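Glycosyl hydrolase, family 38 (Enterococcus faecalis, PDB 5KBP) probably hydrolyses alpha-mannosidic linkages, as a metal-dependent alpha-mannosidase of glycoside hydrolase family 38. Local coordinates at residues F89-D94 and V104-I109. Numbering follows the deposited sequence.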
ATOM      1  N   PHE A  89      19.174 -14.712  -7.308  1.00 47.25           N
ATOM      2  CA  PHE A  89      18.688 -13.355  -7.110  1.00 42.98           C
ATOM      3  C   PHE A  89      17.572 -13.329  -6.071  1.00 47.42           C
ATOM      4  O   PHE A  89      17.012 -14.358  -5.687  1.00 46.22           O
ATOM      5  CB  PHE A  89      18.187 -12.756  -8.431  1.00 43.39           C
ATOM      6  CG  PHE A  89      19.254 -12.597  -9.477  1.00 46.68           C
ATOM      7  CD1 PHE A  89      20.596 -12.591  -9.134  1.00 44.45           C
ATOM      8  CD2 PHE A  89      18.908 -12.445 -10.810  1.00 51.04           C
ATOM      9  CE1 PHE A  89      21.573 -12.443 -10.103  1.00 37.29           C
ATOM     10  CE2 PHE A  89      19.880 -12.296 -11.783  1.00 53.56           C
ATOM     11  CZ  PHE A  89      21.213 -12.296 -11.428  1.00 46.79           C
ATOM     12  N   TYR A  90      17.254 -12.117  -5.610  1.00 46.41           N
ATOM     13  CA  TYR A  90      16.096 -11.928  -4.744  1.00 42.20           C
ATOM     14  C   TYR A  90      14.826 -11.762  -5.569  1.00 38.47           C
ATOM     15  O   TYR A  90      13.799 -12.383  -5.276  1.00 37.17           O
ATOM     16  CB  TYR A  90      16.324 -10.720  -3.834  1.00 43.34           C
ATOM     17  CG  TYR A  90      15.158 -10.370  -2.937  1.00 40.84           C
ATOM     18  CD1 TYR A  90      14.821 -11.172  -1.853  1.00 42.83           C
ATOM     19  CD2 TYR A  90      14.401  -9.229  -3.166  1.00 38.84           C
ATOM     20  CE1 TYR A  90      13.757 -10.851  -1.028  1.00 38.45           C
ATOM     21  CE2 TYR A  90      13.337  -8.899  -2.347  1.00 35.95           C
ATOM     22  CZ  TYR A  90      13.019  -9.713  -1.280  1.00 42.28           C
ATOM     23  OH  TYR A  90      11.960  -9.386  -0.464  1.00 42.96           O
ATOM     24  N   ILE A  91      14.884 -10.933  -6.610  1.00 39.99           N
ATOM     25  CA  ILE A  91      13.794 -10.764  -7.562  1.00 45.35           C
ATOM     26  C   ILE A  91      14.389 -10.731  -8.964  1.00 47.20           C
ATOM     27  O   ILE A  91      15.597 -10.574  -9.150  1.00 48.79           O
ATOM     28  CB  ILE A  91      12.967  -9.489  -7.289  1.00 45.06           C
ATOM     29  CG1 ILE A  91      13.885  -8.289  -7.031  1.00 44.93           C
ATOM     30  CG2 ILE A  91      12.027  -9.700  -6.114  1.00 46.15           C
ATOM     31  CD1 ILE A  91      14.212  -7.472  -8.264  1.00 44.50           C
ATOM     32  N   LEU A  92      13.518 -10.887  -9.958  1.00 42.65           N
ATOM     33  CA  LEU A  92      13.897 -10.754 -11.360  1.00 45.31           C
ATOM     34  C   LEU A  92      13.592  -9.325 -11.793  1.00 48.18           C
ATOM     35  O   LEU A  92      12.427  -8.962 -11.980  1.00 56.66           O
ATOM     36  CB  LEU A  92      13.153 -11.764 -12.228  1.00 34.71           C
ATOM     37  CG  LEU A  92      13.353 -13.243 -11.897  1.00 47.33           C
ATOM     38  CD1 LEU A  92      12.745 -14.111 -12.991  1.00 47.98           C
ATOM     39  CD2 LEU A  92      14.827 -13.563 -11.693  1.00 41.24           C
ATOM     40  N   GLN A  93      14.634  -8.519 -11.955  1.00 42.62           N
ATOM     41  CA  GLN A  93      14.488  -7.084 -12.131  1.00 48.42           C
ATOM     42  C   GLN A  93      14.539  -6.690 -13.602  1.00 53.11           C
ATOM     43  O   GLN A  93      14.847  -7.493 -14.485  1.00 63.21           O
ATOM     44  CB  GLN A  93      15.586  -6.336 -11.366  1.00 51.32           C
ATOM     45  CG  GLN A  93      16.930  -6.293 -12.088  1.00 59.22           C
ATOM     46  CD  GLN A  93      17.715  -7.589 -11.979  1.00 67.00           C
ATOM     47  OE1 GLN A  93      17.175  -8.628 -11.598  1.00 67.81           O
ATOM     48  NE2 GLN A  93      18.999  -7.529 -12.310  1.00 73.11           N
ATOM     49  N   ASP A  94      14.223  -5.421 -13.852  1.00 51.22           N
ATOM     50  CA  ASP A  94      14.577  -4.767 -15.101  1.00 54.26           C
ATOM     51  C   ASP A  94      15.970  -4.172 -14.946  1.00 51.80           C
ATOM     52  O   ASP A  94      16.243  -3.467 -13.969  1.00 47.41           O
ATOM     53  CB  ASP A  94      13.568  -3.678 -15.463  1.00 55.90           C
ATOM     54  CG  ASP A  94      13.902  -2.992 -16.776  1.00 65.23           C
ATOM     55  OD1 ASP A  94      14.729  -2.057 -16.766  1.00 70.98           O
ATOM     56  OD2 ASP A  94      13.345  -3.394 -17.818  1.00 69.36           O
ATOM     57  N   VAL A 104      23.174  -4.693  -7.622  1.00 50.06           N
ATOM     58  CA  VAL A 104      24.099  -5.420  -6.758  1.00 40.81           C
ATOM     59  C   VAL A 104      23.395  -5.901  -5.494  1.00 39.88           C
ATOM     60  O   VAL A 104      23.603  -7.035  -5.048  1.00 42.05           O
ATOM     61  CB  VAL A 104      25.322  -4.540  -6.436  1.00 48.43           C
ATOM     62  CG1 VAL A 104      26.072  -5.077  -5.229  1.00 46.95           C
ATOM     63  CG2 VAL A 104      26.246  -4.455  -7.646  1.00 49.10           C
ATOM     64  N   ARG A 105      22.543  -5.056  -4.901  1.00 45.03           N
ATOM     65  CA  ARG A 105      21.805  -5.476  -3.715  1.00 45.08           C
ATOM     66  C   ARG A 105      20.888  -6.652  -4.017  1.00 45.09           C
ATOM     67  O   ARG A 105      20.620  -7.473  -3.134  1.00 49.38           O
ATOM     68  CB  ARG A 105      20.990  -4.313  -3.148  1.00 37.24           C
ATOM     69  CG  ARG A 105      21.782  -3.038  -2.921  1.00 39.68           C
ATOM     70  CD  ARG A 105      23.079  -3.299  -2.172  1.00 37.50           C
ATOM     71  NE  ARG A 105      23.924  -2.110  -2.120  1.00 41.51           N
ATOM     72  CZ  ARG A 105      23.864  -1.192  -1.162  1.00 46.84           C
ATOM     73  NH1 ARG A 105      24.672  -0.141  -1.194  1.00 39.58           N
ATOM     74  NH2 ARG A 105      22.997  -1.324  -0.167  1.00 47.43           N
ATOM     75  N   ASN A 106      20.394  -6.746  -5.254  1.00 45.47           N
ATOM     76  CA  ASN A 106      19.591  -7.898  -5.645  1.00 36.22           C
ATOM     77  C   ASN A 106      20.410  -9.180  -5.578  1.00 41.10           C
ATOM     78  O   ASN A 106      19.905 -10.228  -5.161  1.00 44.96           O
ATOM     79  CB  ASN A 106      19.030  -7.689  -7.053  1.00 37.85           C
ATOM     80  CG  ASN A 106      18.042  -8.766  -7.453  1.00 37.34           C
ATOM     81  OD1 ASN A 106      17.265  -9.249  -6.630  1.00 36.53           O
ATOM     82  ND2 ASN A 106      18.072  -9.154  -8.723  1.00 42.69           N
ATOM     83  N   MET A 107      21.680  -9.114  -5.982  1.00 44.09           N
ATOM     84  CA  MET A 107      22.545 -10.286  -5.912  1.00 41.81           C
ATOM     85  C   MET A 107      23.059 -10.511  -4.495  1.00 41.43           C
ATOM     86  O   MET A 107      23.194 -11.658  -4.055  1.00 46.81           O
ATOM     87  CB  MET A 107      23.717 -10.135  -6.884  1.00 37.05           C
ATOM     88  CG  MET A 107      23.336  -9.549  -8.237  1.00 47.04           C
ATOM     89  SD  MET A 107      24.734  -9.394  -9.369  1.00 51.45           S
ATOM     90  CE  MET A 107      24.878 -11.083  -9.924  1.00 53.36           C
ATOM     91  N   LEU A 108      23.344  -9.427  -3.771  1.00 45.56           N
ATOM     92  CA  LEU A 108      23.841  -9.547  -2.404  1.00 45.73           C
ATOM     93  C   LEU A 108      22.789 -10.167  -1.493  1.00 42.01           C
ATOM     94  O   LEU A 108      23.088 -11.079  -0.713  1.00 45.62           O
ATOM     95  CB  LEU A 108      24.274  -8.170  -1.891  1.00 52.13           C
ATOM     96  CG  LEU A 108      25.086  -8.039  -0.597  1.00 54.16           C
ATOM     97  CD1 LEU A 108      24.186  -7.927   0.627  1.00 51.81           C
ATOM     98  CD2 LEU A 108      26.069  -9.193  -0.443  1.00 49.28           C
ATOM     99  N   ILE A 109      21.545  -9.689  -1.583  1.00 36.89           N
ATOM    100  CA  ILE A 109      20.478 -10.246  -0.759  1.00 32.90           C
ATOM    101  C   ILE A 109      20.083 -11.628  -1.263  1.00 39.02           C
ATOM    102  O   ILE A 109      19.799 -12.534  -0.470  1.00 38.55           O
ATOM    103  CB  ILE A 109      19.278  -9.283  -0.720  1.00 40.50           C
ATOM    104  CG1 ILE A 109      19.663  -7.993   0.008  1.00 45.36           C
ATOM    105  CG2 ILE A 109      18.076  -9.939  -0.052  1.00 41.99           C
ATOM    106  CD1 ILE A 109      18.522  -7.015   0.166  1.00 43.16           C
TER
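The carboxamide of Asn-106 pairs with both backbone polar groups of Ile-91, tying the loop after strand 84-85 to the following helix 100-117 in the N-terminal domain of this family 38 glycosidase. OD1 takes the amide of Ile-91 in the carboxamide plane, on a lone pair, at 2.9 Å from N and nearly straight, with 168° at the hydrogen. ND2 returns a bond of 2.9 Å to Ile-91 O, which lies slightly outside the amide plane of Asn-106. The same OD1 receives a second, weak bond from Tyr-90 N, which also donates, at a bent angle, to Asn-106 O, 3.3 Å from that nitrogen; this amide is thus shared between side chain and backbone of one helical residue. A chi1 of -173° puts CG of Asn-106 anti to the backbone N, and OD1 and ND2 meet the backbone of Tyr-90 and Ile-91. The two Ile-91 bonds, one accepted and one donated, fix which end of the buried group is oxygen; the weak third from Tyr-90 N adds to OD1.

Carbon atoms pack round the carboxamide. Phe-89 sets CB and CG near ND2, its ring turned obliquely to the amide, and Ile-91 lays CG1 against the carboxamide oxygen. Two apolar pairs flank them: Phe-89 CE1 meets Met-107 CE at 3.6 Å, the methyl lying at the ring edge, and Tyr-90 runs alongside Ile-109, CD1 being 3.9 Å from the CG2 methyl.

In the next shell, Phe-89 meets the ring of Phe-126, and Met-140 of helix 136-141 touches both Phe-89 and Met-107; Lys-345 of helix 337-348 contacts Tyr-90 and Ile-109. Gln-93 is held through NE2 by Asn-103 OD1, and its carboxamide stands 77° from that of Asn-106, with OE1 3.1 Å from ND2 but without the alignment of a hydrogen bond.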